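Local coordinates for lipopolysaccharide biosynthesis protein wbpB (Thermus thermophilus, PDB 3O9Z) that probably acts as an NAD-dependent dehydrogenase in the biosynthesis of the sugar 2,3-diacetamido-2,3-dideoxy-D-mannuronic acid, binding NAD and 2-oxoglutarate, at residues A[5-11]-A[29-35]; A[19-25]-A[266-270]; A[85-89]-A[101-106]. The contacts are given in a common frame with arbitrary orientation. Numbering follows the deposited sequence.

Interaction 1 (A[5-11]-A[29-35]); sequences RFALTGL and VLVASLD. With NAD (nicotinamide-adenine-dinucleotide), chain E.
Phe6, Arg5 and Val29 bury the most surface where strands 5-9 and 29-34, the first two of the Rossmann fold, run parallel. The strand axes approach to 4.7 Å with a signed crossing angle of -43°, a strong twist. Phe6 fixes the start of the register: its N donates to Val29 O (2.9 Å) and its O accepts from Val31 N (2.8 Å). Its ring (chi1 m) leaves the sheet on the face of Leu8, Leu30 and Ser33, against Ile23 of helix 16-25. Arg5 and Val29 share the other face, with Arg5 CG 3.8 Å from Val29 CG1. Val31 CG2 lies over one face of the Arg5 guanidinium, 3.7 Å from Arg5 NH2, while Arg5 NH1 hydrogen-bonds to Glu71 O.

Val31, at phi/psi -84/-39, is an extra residue that forms a beta bulge. The register slips by one, so Phe6 faces Leu30 but Leu8 faces Ser33. Beyond it the ladder resumes with Leu8 N to Ala32 O (3.0 Å), Leu34 N to Leu8 O (2.9 Å) and Gly10 N to Leu34 O (2.9 Å). Leu8 CB packs 3.7 Å from Leu30 CD1. Gly10 turns out of the strand at 93/27, where a CB would jam against the preceding carbonyl.

Asp35 (chi1 t) directly follows strand 29-34. Its OD1 accepts from NAD O2B at 2.6 Å and its OD2 from NAD O3B at 2.8 Å. An acid here that takes both hydroxyls of the adenosine ribose is a common hallmark of NAD-preferring Rossmann folds, and would be expected to disfavour the 2'-phosphate of NADP.

Interaction 2 (A[19-25]-A[266-270]); sequences HLKAIKE and HTEVY
Both segments are helical: 19-25 belongs to helix 16-25 and 266-270 opens helix 266-274. Their axes come within 8.5 Å at a signed angle of -50°, and the backbones are closest at Ala22 and Thr267, whose CA atoms lie 4.3 Å apart. The small Ala22 permits this approach. Its CB sits over the face of the Tyr270 ring, 3.6 Å from the centroid and 19° off the normal, a CH-pi contact. Ile23 CG1 adds a contact at 3.7 Å to Tyr270 CE1. At one edge Thr267 OG1 donates to Glu25 OE1 (2.8 Å), with Thr267 and Glu25 both chi1 m. At the other, His19 (chi1 m, chi2 -95°) brings ND1 to 2.7 Å from Tyr270 OH, a hydrogen bond, and the edge of His266 meets the His19 face in an offset edge-to-face pair (centroids 5.1 Å, planes at 81°). The NE2 atoms of both histidines hydrogen-bond to Glu102 OE2, part of the NAD site. This aromatic, hydrogen-bonded cluster therefore couples the first Rossmann helix to a sequence-distant helix beside the cofactor.

Interaction 3 (A[85-89]-A[101-106]); sequences HYPQI and SEKPLV. With NAD (nicotinamide-adenine-dinucleotide), chain E; AKG (2-oxoglutaric acid), chain F.
Ile89 CD1 is the apolar centre, where helix 85-94 of the Rossmann fold packs on the loop after strand 98-101: it lies 4.0 Å from Leu105 CD1 and 3.9 Å from Val106 CG1. Tyr86 CB also reaches Val106 CG1 at 3.9 Å; the CA atoms of Tyr86 and Val106, 5.4 Å apart, are the closest pair. The loop holds Glu102-Lys103-Pro104, the Glu-Lys-Pro motif characteristic of the Gfo/Idh/MocA family, with a cis peptide before Pro104. His85 (chi1 m, chi2 178°), at the start of the helix, extends into this bend. Its ND1 donates to Pro104 O at 2.8 Å, while NE2 hydrogen-bonds to Ser80 O and lies 2.9 Å from NAD O3D. Glu102 folds back through chi1 m and chi2 m, so that Lys103 N reaches Glu102 OE1 (3.2 Å); OE2 hydrogen-bonds to NE2 of both His19 and His266. Lys103 (p, p, p, t) directs its amine between NAD and 2-oxoglutarate, where Lys103 NZ donates to NAD O2D and to AKG O5, each at 2.8 Å.

From the N terminus, interaction 1 closes the first beta-alpha-beta unit by pairing strand 5-9 with strand 29-34. Helix 16-25, the crossover between them, supplies the first half of interaction 2, whose partner comes only after 240 intervening residues; the two contacts therefore cross. They also touch, through Phe6 CE2 and Tyr270 CE1 at 3.7 Å. Interaction 3 opens after interaction 1 has closed and forms a short loop within the long span of interaction 2. Thr9 OG1 and Gln88 OE1, 2.8 Å apart, join interactions 1 and 3, and Glu102 joins 3 to 2. Together they tie the strand ends, first helix and Glu-Lys-Pro loop to helix 266-274 around NAD.

Interaction 1 (A[5-11]-A[29-35])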
# COMPACT_ATOMS: atom_id res chain seq x y z
N ARG A 5 -26.02 -16.43 1.00
CA ARG A 5 -25.20 -15.43 1.69
C ARG A 5 -23.78 -15.45 1.11
O ARG A 5 -23.08 -16.48 1.16
CB ARG A 5 -25.16 -15.69 3.19
CG ARG A 5 -26.51 -15.48 3.88
CD ARG A 5 -26.54 -16.10 5.29
NE ARG A 5 -25.56 -15.57 6.25
CZ ARG A 5 -25.63 -14.37 6.83
NH1 ARG A 5 -24.71 -14.02 7.71
NH2 ARG A 5 -26.60 -13.52 6.50
N PHE A 6 -23.34 -14.26 0.67
CA PHE A 6 -22.04 -14.12 0.01
C PHE A 6 -21.10 -13.24 0.81
O PHE A 6 -21.55 -12.27 1.47
CB PHE A 6 -22.27 -13.39 -1.30
CG PHE A 6 -22.81 -14.23 -2.40
CD1 PHE A 6 -24.18 -14.24 -2.65
CD2 PHE A 6 -21.97 -14.95 -3.22
CE1 PHE A 6 -24.72 -15.04 -3.67
CE2 PHE A 6 -22.49 -15.78 -4.21
CZ PHE A 6 -23.85 -15.75 -4.50
N ALA A 7 -19.80 -13.52 0.76
CA ALA A 7 -18.81 -12.50 1.09
C ALA A 7 -18.03 -12.33 -0.23
O ALA A 7 -18.01 -13.23 -1.08
CB ALA A 7 -17.89 -12.96 2.17
N LEU A 8 -17.42 -11.17 -0.41
CA LEU A 8 -16.75 -10.83 -1.70
C LEU A 8 -15.34 -10.35 -1.40
O LEU A 8 -15.15 -9.49 -0.52
CB LEU A 8 -17.52 -9.79 -2.51
CG LEU A 8 -16.79 -9.24 -3.74
CD1 LEU A 8 -16.58 -10.30 -4.79
CD2 LEU A 8 -17.67 -8.11 -4.29
N THR A 9 -14.34 -10.85 -2.14
CA THR A 9 -12.99 -10.29 -2.07
C THR A 9 -12.70 -9.52 -3.35
O THR A 9 -13.23 -9.82 -4.43
CB THR A 9 -11.89 -11.30 -1.86
OG1 THR A 9 -11.68 -12.05 -3.06
CG2 THR A 9 -12.29 -12.28 -0.74
N GLY A 10 -12.02 -8.38 -3.18
CA GLY A 10 -11.64 -7.56 -4.34
C GLY A 10 -12.66 -6.47 -4.64
O GLY A 10 -12.75 -6.02 -5.80
N LEU A 11 -13.40 -6.01 -3.63
CA LEU A 11 -14.53 -5.10 -3.84
C LEU A 11 -14.18 -3.78 -4.58
O LEU A 11 -15.02 -3.22 -5.24
CB LEU A 11 -15.12 -4.72 -2.46
CG LEU A 11 -16.30 -3.75 -2.44
CD1 LEU A 11 -17.54 -4.26 -3.16
CD2 LEU A 11 -16.62 -3.41 -0.99
N VAL A 29 -27.39 -12.01 -0.65
CA VAL A 29 -27.02 -10.84 0.14
C VAL A 29 -25.51 -10.83 0.30
O VAL A 29 -24.90 -11.84 0.62
CB VAL A 29 -27.76 -10.86 1.50
CG1 VAL A 29 -27.41 -12.11 2.27
CG2 VAL A 29 -27.40 -9.59 2.30
N LEU A 30 -24.93 -9.62 0.16
CA LEU A 30 -23.53 -9.42 0.43
C LEU A 30 -23.42 -9.17 1.93
O LEU A 30 -23.84 -8.10 2.40
CB LEU A 30 -23.01 -8.24 -0.40
CG LEU A 30 -21.53 -7.99 -0.16
CD1 LEU A 30 -20.68 -9.20 -0.61
CD2 LEU A 30 -21.05 -6.68 -0.83
N VAL A 31 -22.84 -10.11 2.64
CA VAL A 31 -22.70 -10.00 4.09
C VAL A 31 -21.45 -9.18 4.45
O VAL A 31 -21.48 -8.40 5.41
CB VAL A 31 -22.63 -11.40 4.73
CG1 VAL A 31 -22.42 -11.34 6.23
CG2 VAL A 31 -23.93 -12.15 4.40
N ALA A 32 -20.34 -9.36 3.73
CA ALA A 32 -19.07 -8.77 4.12
C ALA A 32 -18.19 -8.79 2.89
O ALA A 32 -18.34 -9.64 1.99
CB ALA A 32 -18.41 -9.53 5.23
N SER A 33 -17.31 -7.80 2.82
CA SER A 33 -16.28 -7.77 1.76
C SER A 33 -14.92 -7.50 2.34
O SER A 33 -14.79 -6.97 3.45
CB SER A 33 -16.58 -6.63 0.78
OG SER A 33 -17.89 -6.57 0.25
N LEU A 34 -13.90 -7.84 1.54
CA LEU A 34 -12.50 -7.67 1.87
C LEU A 34 -11.84 -6.96 0.70
O LEU A 34 -11.92 -7.43 -0.44
CB LEU A 34 -11.78 -9.03 2.03
CG LEU A 34 -10.27 -9.01 2.15
CD1 LEU A 34 -9.76 -8.23 3.37
CD2 LEU A 34 -9.74 -10.48 2.18
N ASP A 35 -11.09 -5.89 0.99
CA ASP A 35 -10.13 -5.34 -0.00
C ASP A 35 -9.18 -4.47 0.80
O ASP A 35 -9.65 -3.65 1.60
CB ASP A 35 -10.83 -4.46 -1.06
CG ASP A 35 -10.00 -4.24 -2.32
OD1 ASP A 35 -8.84 -3.88 -2.13
OD2 ASP A 35 -10.52 -4.50 -3.41
PA NAD E . -8.20 -4.77 -10.26
O1A NAD E . -9.07 -3.71 -10.82
O2A NAD E . -6.68 -4.60 -10.12
O5B NAD E . -8.87 -5.00 -8.85
C5B NAD E . -8.20 -5.92 -8.02
C4B NAD E . -8.69 -5.70 -6.57
O4B NAD E . -8.18 -6.74 -5.69
C3B NAD E . -8.07 -4.38 -6.04
O3B NAD E . -9.09 -3.48 -5.56
C2B NAD E . -7.08 -4.82 -4.95
O2B NAD E . -6.91 -3.89 -3.87
C1B NAD E . -7.84 -6.08 -4.46
N9A NAD E . -6.93 -6.97 -3.68
C8A NAD E . -5.58 -7.10 -3.59
N7A NAD E . -5.26 -8.02 -2.69
C5A NAD E . -6.42 -8.45 -2.10
C6A NAD E . -6.76 -9.39 -1.05
N6A NAD E . -5.77 -10.04 -0.37
N1A NAD E . -8.07 -9.49 -0.85
C2A NAD E . -9.09 -8.89 -1.44
N3A NAD E . -8.80 -7.99 -2.41
C4A NAD E . -7.51 -7.81 -2.73
O3 NAD E . -8.43 -6.11 -11.09
PN NAD E . -9.69 -6.69 -11.81
O1N NAD E . -9.60 -6.37 -13.30
O2N NAD E . -10.94 -6.31 -11.07
O5D NAD E . -9.42 -8.26 -11.80
C5D NAD E . -9.89 -8.90 -10.63
C4D NAD E . -10.00 -10.39 -10.98
O4D NAD E . -11.10 -10.48 -11.92
C3D NAD E . -8.78 -11.03 -11.64
O3D NAD E . -8.79 -12.44 -11.24
C2D NAD E . -9.16 -10.97 -13.13
O2D NAD E . -8.58 -12.01 -13.89
C1D NAD E . -10.69 -11.07 -13.16
N1N NAD E . -11.29 -10.41 -14.32
C2N NAD E . -12.19 -11.06 -15.04
C3N NAD E . -12.83 -10.54 -16.14
C7N NAD E . -13.75 -11.44 -16.86
O7N NAD E . -14.29 -12.42 -16.29
N7N NAD E . -14.06 -11.05 -18.09
C4N NAD E . -12.52 -9.22 -16.50
C5N NAD E . -11.63 -8.53 -15.67
C6N NAD E . -11.02 -9.12 -14.57

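Interaction 2 (A[19-25]-A[266-270])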
# COMPACT_ATOMS: atom_id res chain seq x y z
N HIS A 19 -19.93 -8.34 -10.07
CA HIS A 19 -20.28 -9.33 -9.04
C HIS A 19 -21.33 -8.79 -8.09
O HIS A 19 -22.22 -9.54 -7.68
CB HIS A 19 -19.03 -9.69 -8.22
CG HIS A 19 -18.04 -10.51 -9.00
ND1 HIS A 19 -18.02 -11.88 -8.92
CD2 HIS A 19 -17.13 -10.16 -9.95
CE1 HIS A 19 -17.10 -12.35 -9.75
NE2 HIS A 19 -16.57 -11.34 -10.41
N LEU A 20 -21.30 -7.49 -7.82
CA LEU A 20 -22.33 -6.89 -6.98
C LEU A 20 -23.65 -6.95 -7.70
O LEU A 20 -24.65 -7.32 -7.08
CB LEU A 20 -22.02 -5.41 -6.72
CG LEU A 20 -20.81 -5.16 -5.84
CD1 LEU A 20 -20.52 -3.64 -5.66
CD2 LEU A 20 -20.90 -5.84 -4.48
N LYS A 21 -23.65 -6.63 -9.00
CA LYS A 21 -24.87 -6.74 -9.80
C LYS A 21 -25.36 -8.20 -9.83
O LYS A 21 -26.57 -8.46 -9.68
CB LYS A 21 -24.64 -6.13 -11.18
CG LYS A 21 -25.81 -6.26 -12.15
CD LYS A 21 -25.28 -6.16 -13.57
CE LYS A 21 -25.84 -4.93 -14.24
NZ LYS A 21 -26.95 -5.37 -15.12
N ALA A 22 -24.46 -9.18 -9.97
CA ALA A 22 -24.89 -10.59 -10.04
C ALA A 22 -25.50 -11.05 -8.72
O ALA A 22 -26.50 -11.77 -8.69
CB ALA A 22 -23.69 -11.51 -10.38
N ILE A 23 -24.85 -10.73 -7.61
CA ILE A 23 -25.37 -11.12 -6.30
C ILE A 23 -26.76 -10.54 -6.11
O ILE A 23 -27.66 -11.24 -5.63
CB ILE A 23 -24.43 -10.64 -5.17
CG1 ILE A 23 -23.13 -11.43 -5.23
CG2 ILE A 23 -25.08 -10.81 -3.78
CD1 ILE A 23 -22.00 -10.86 -4.37
N LYS A 24 -26.92 -9.27 -6.43
CA LYS A 24 -28.23 -8.61 -6.44
C LYS A 24 -29.24 -9.44 -7.25
O LYS A 24 -30.25 -9.92 -6.72
CB LYS A 24 -28.08 -7.21 -7.02
CG LYS A 24 -29.36 -6.50 -7.40
CD LYS A 24 -29.67 -5.48 -6.32
CE LYS A 24 -29.46 -6.09 -4.94
NZ LYS A 24 -28.84 -5.08 -4.04
N GLU A 25 -28.93 -9.60 -8.54
CA GLU A 25 -29.85 -10.17 -9.52
C GLU A 25 -30.18 -11.63 -9.22
O GLU A 25 -31.24 -12.11 -9.58
CB GLU A 25 -29.33 -9.95 -10.95
CG GLU A 25 -29.25 -8.48 -11.32
CD GLU A 25 -28.89 -8.18 -12.77
OE1 GLU A 25 -28.25 -9.02 -13.45
OE2 GLU A 25 -29.17 -7.05 -13.21
N HIS A 266 -21.99 -12.16 -16.28
CA HIS A 266 -21.65 -12.63 -14.95
C HIS A 266 -22.88 -13.14 -14.18
O HIS A 266 -22.78 -14.05 -13.37
CB HIS A 266 -20.94 -11.54 -14.14
CG HIS A 266 -19.46 -11.50 -14.37
ND1 HIS A 266 -18.90 -11.36 -15.63
CD2 HIS A 266 -18.42 -11.62 -13.50
CE1 HIS A 266 -17.58 -11.36 -15.51
NE2 HIS A 266 -17.27 -11.51 -14.24
N THR A 267 -24.03 -12.50 -14.40
CA THR A 267 -25.19 -12.91 -13.61
C THR A 267 -25.59 -14.34 -14.00
O THR A 267 -25.85 -15.19 -13.16
CB THR A 267 -26.34 -11.94 -13.82
OG1 THR A 267 -25.99 -10.67 -13.25
CG2 THR A 267 -27.62 -12.48 -13.17
N GLU A 268 -25.51 -14.62 -15.30
CA GLU A 268 -25.72 -16.00 -15.74
C GLU A 268 -24.74 -17.06 -15.22
O GLU A 268 -25.16 -18.14 -14.83
CB GLU A 268 -25.83 -16.02 -17.27
CG GLU A 268 -26.03 -17.43 -17.84
CD GLU A 268 -27.37 -18.04 -17.49
OE1 GLU A 268 -28.32 -17.29 -17.16
OE2 GLU A 268 -27.44 -19.29 -17.60
N VAL A 269 -23.44 -16.78 -15.11
CA VAL A 269 -22.56 -17.66 -14.39
C VAL A 269 -23.04 -17.91 -12.95
O VAL A 269 -22.91 -19.00 -12.43
CB VAL A 269 -21.12 -17.10 -14.45
CG1 VAL A 269 -20.15 -17.94 -13.67
CG2 VAL A 269 -20.71 -17.03 -15.92
N TYR A 270 -23.46 -16.84 -12.26
CA TYR A 270 -23.82 -16.97 -10.85
C TYR A 270 -25.04 -17.88 -10.72
O TYR A 270 -25.07 -18.80 -9.91
CB TYR A 270 -24.17 -15.59 -10.27
CG TYR A 270 -23.04 -14.92 -9.53
CD1 TYR A 270 -23.10 -14.74 -8.16
CD2 TYR A 270 -21.92 -14.44 -10.21
CE1 TYR A 270 -22.06 -14.13 -7.47
CE2 TYR A 270 -20.89 -13.83 -9.54
CZ TYR A 270 -20.97 -13.67 -8.18
OH TYR A 270 -19.94 -13.12 -7.47

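Interaction 3 (A[85-89]-A[101-106])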
# COMPACT_ATOMS: atom_id res chain seq x y z
N HIS A 85 -6.21 -16.20 -5.75
CA HIS A 85 -7.37 -17.04 -5.86
C HIS A 85 -7.19 -18.35 -5.06
O HIS A 85 -8.09 -18.67 -4.26
CB HIS A 85 -7.72 -17.35 -7.33
CG HIS A 85 -8.15 -16.15 -8.13
ND1 HIS A 85 -8.46 -16.24 -9.47
CD2 HIS A 85 -8.23 -14.83 -7.81
CE1 HIS A 85 -8.76 -15.03 -9.93
NE2 HIS A 85 -8.65 -14.16 -8.94
N TYR A 86 -6.07 -19.03 -5.27
CA TYR A 86 -5.85 -20.32 -4.56
C TYR A 86 -5.97 -20.12 -3.03
O TYR A 86 -6.79 -20.86 -2.43
CB TYR A 86 -4.49 -20.91 -4.96
CG TYR A 86 -4.12 -22.12 -4.11
CD1 TYR A 86 -4.84 -23.29 -4.25
CD2 TYR A 86 -3.03 -22.08 -3.27
CE1 TYR A 86 -4.51 -24.41 -3.50
CE2 TYR A 86 -2.67 -23.22 -2.50
CZ TYR A 86 -3.42 -24.36 -2.69
OH TYR A 86 -3.08 -25.52 -1.98
N PRO A 87 -5.17 -19.20 -2.42
CA PRO A 87 -5.25 -19.15 -0.94
C PRO A 87 -6.58 -18.62 -0.44
O PRO A 87 -6.93 -18.91 0.73
CB PRO A 87 -4.05 -18.31 -0.52
CG PRO A 87 -3.80 -17.44 -1.77
CD PRO A 87 -4.02 -18.43 -2.92
N GLN A 88 -7.30 -17.80 -1.22
CA GLN A 88 -8.63 -17.35 -0.85
C GLN A 88 -9.71 -18.41 -0.97
O GLN A 88 -10.67 -18.45 -0.21
CB GLN A 88 -9.08 -16.01 -1.50
CG GLN A 88 -8.17 -14.88 -1.07
CD GLN A 88 -8.63 -13.53 -1.54
OE1 GLN A 88 -9.30 -13.38 -2.55
NE2 GLN A 88 -8.30 -12.54 -0.71
N ILE A 89 -9.54 -19.28 -1.97
CA ILE A 89 -10.37 -20.48 -2.04
C ILE A 89 -10.01 -21.41 -0.85
O ILE A 89 -10.95 -21.88 -0.23
CB ILE A 89 -10.10 -21.21 -3.36
CG1 ILE A 89 -10.64 -20.43 -4.57
CG2 ILE A 89 -10.73 -22.61 -3.28
CD1 ILE A 89 -9.91 -20.84 -5.88
N SER A 101 -14.75 -18.23 -7.86
CA SER A 101 -13.60 -17.40 -8.15
C SER A 101 -13.61 -16.91 -9.59
O SER A 101 -14.00 -17.61 -10.51
CB SER A 101 -12.34 -18.22 -7.97
OG SER A 101 -11.16 -17.48 -8.19
N GLU A 102 -13.19 -15.65 -9.76
CA GLU A 102 -12.87 -15.19 -11.11
C GLU A 102 -11.88 -16.13 -11.78
O GLU A 102 -11.08 -16.81 -11.14
CB GLU A 102 -12.32 -13.76 -11.07
CG GLU A 102 -13.41 -12.71 -11.14
CD GLU A 102 -14.14 -12.67 -12.47
OE1 GLU A 102 -13.63 -13.36 -13.42
OE2 GLU A 102 -15.15 -11.96 -12.61
N LYS A 103 -11.84 -16.03 -13.11
CA LYS A 103 -10.78 -16.67 -13.90
C LYS A 103 -9.44 -15.95 -13.70
O LYS A 103 -9.40 -14.77 -13.32
CB LYS A 103 -11.16 -16.78 -15.39
CG LYS A 103 -11.79 -15.53 -16.04
CD LYS A 103 -10.98 -14.22 -15.97
CE LYS A 103 -9.64 -14.28 -16.71
NZ LYS A 103 -9.01 -12.90 -16.53
N PRO A 104 -8.34 -16.65 -13.91
CA PRO A 104 -8.21 -18.13 -13.98
C PRO A 104 -8.56 -18.65 -12.59
O PRO A 104 -8.22 -18.01 -11.60
CB PRO A 104 -6.72 -18.36 -14.27
CG PRO A 104 -6.04 -17.13 -13.60
CD PRO A 104 -7.02 -16.00 -13.87
N LEU A 105 -9.21 -19.81 -12.48
CA LEU A 105 -9.59 -20.32 -11.15
C LEU A 105 -8.40 -20.34 -10.19
O LEU A 105 -8.52 -19.85 -9.04
CB LEU A 105 -10.20 -21.74 -11.35
CG LEU A 105 -10.83 -22.41 -10.10
CD1 LEU A 105 -11.75 -21.41 -9.42
CD2 LEU A 105 -11.64 -23.64 -10.56
N VAL A 106 -7.27 -20.91 -10.60
CA VAL A 106 -6.00 -20.82 -9.91
C VAL A 106 -4.89 -20.73 -10.95
O VAL A 106 -5.20 -20.81 -12.16
CB VAL A 106 -5.71 -21.98 -8.93
CG1 VAL A 106 -6.81 -22.08 -7.85
CG2 VAL A 106 -5.64 -23.34 -9.73
PA NAD E . -8.20 -4.77 -10.26
O1A NAD E . -9.07 -3.71 -10.82
O2A NAD E . -6.68 -4.60 -10.12
O5B NAD E . -8.87 -5.00 -8.85
C5B NAD E . -8.20 -5.92 -8.02
C4B NAD E . -8.69 -5.70 -6.57
O4B NAD E . -8.18 -6.74 -5.69
C3B NAD E . -8.07 -4.38 -6.04
O3B NAD E . -9.09 -3.48 -5.56
C2B NAD E . -7.08 -4.82 -4.95
O2B NAD E . -6.91 -3.89 -3.87
C1B NAD E . -7.84 -6.08 -4.46
N9A NAD E . -6.93 -6.97 -3.68
C8A NAD E . -5.58 -7.10 -3.59
N7A NAD E . -5.26 -8.02 -2.69
C5A NAD E . -6.42 -8.45 -2.10
C6A NAD E . -6.76 -9.39 -1.05
N6A NAD E . -5.77 -10.04 -0.37
N1A NAD E . -8.07 -9.49 -0.85
C2A NAD E . -9.09 -8.89 -1.44
N3A NAD E . -8.80 -7.99 -2.41
C4A NAD E . -7.51 -7.81 -2.73
O3 NAD E . -8.43 -6.11 -11.09
PN NAD E . -9.69 -6.69 -11.81
O1N NAD E . -9.60 -6.37 -13.30
O2N NAD E . -10.94 -6.31 -11.07
O5D NAD E . -9.42 -8.26 -11.80
C5D NAD E . -9.89 -8.90 -10.63
C4D NAD E . -10.00 -10.39 -10.98
O4D NAD E . -11.10 -10.48 -11.92
C3D NAD E . -8.78 -11.03 -11.64
O3D NAD E . -8.79 -12.44 -11.24
C2D NAD E . -9.16 -10.97 -13.13
O2D NAD E . -8.58 -12.01 -13.89
C1D NAD E . -10.69 -11.07 -13.16
N1N NAD E . -11.29 -10.41 -14.32
C2N NAD E . -12.19 -11.06 -15.04
C3N NAD E . -12.83 -10.54 -16.14
C7N NAD E . -13.75 -11.44 -16.86
O7N NAD E . -14.29 -12.42 -16.29
N7N NAD E . -14.06 -11.05 -18.09
C4N NAD E . -12.52 -9.22 -16.50
C5N NAD E . -11.63 -8.53 -15.67
C6N NAD E . -11.02 -9.12 -14.57
C1 AKG F . -9.40 -9.49 -17.98
O1 AKG F . -9.12 -8.31 -18.33
O2 AKG F . -8.89 -10.01 -16.99
C2 AKG F . -10.43 -10.27 -18.64
O5 AKG F . -10.65 -11.41 -18.24
C3 AKG F . -11.18 -9.71 -19.83
C4 AKG F . -10.47 -10.19 -21.09
C5 AKG F . -11.00 -9.56 -22.36
O3 AKG F . -11.19 -8.33 -22.40
O4 AKG F . -11.25 -10.28 -23.33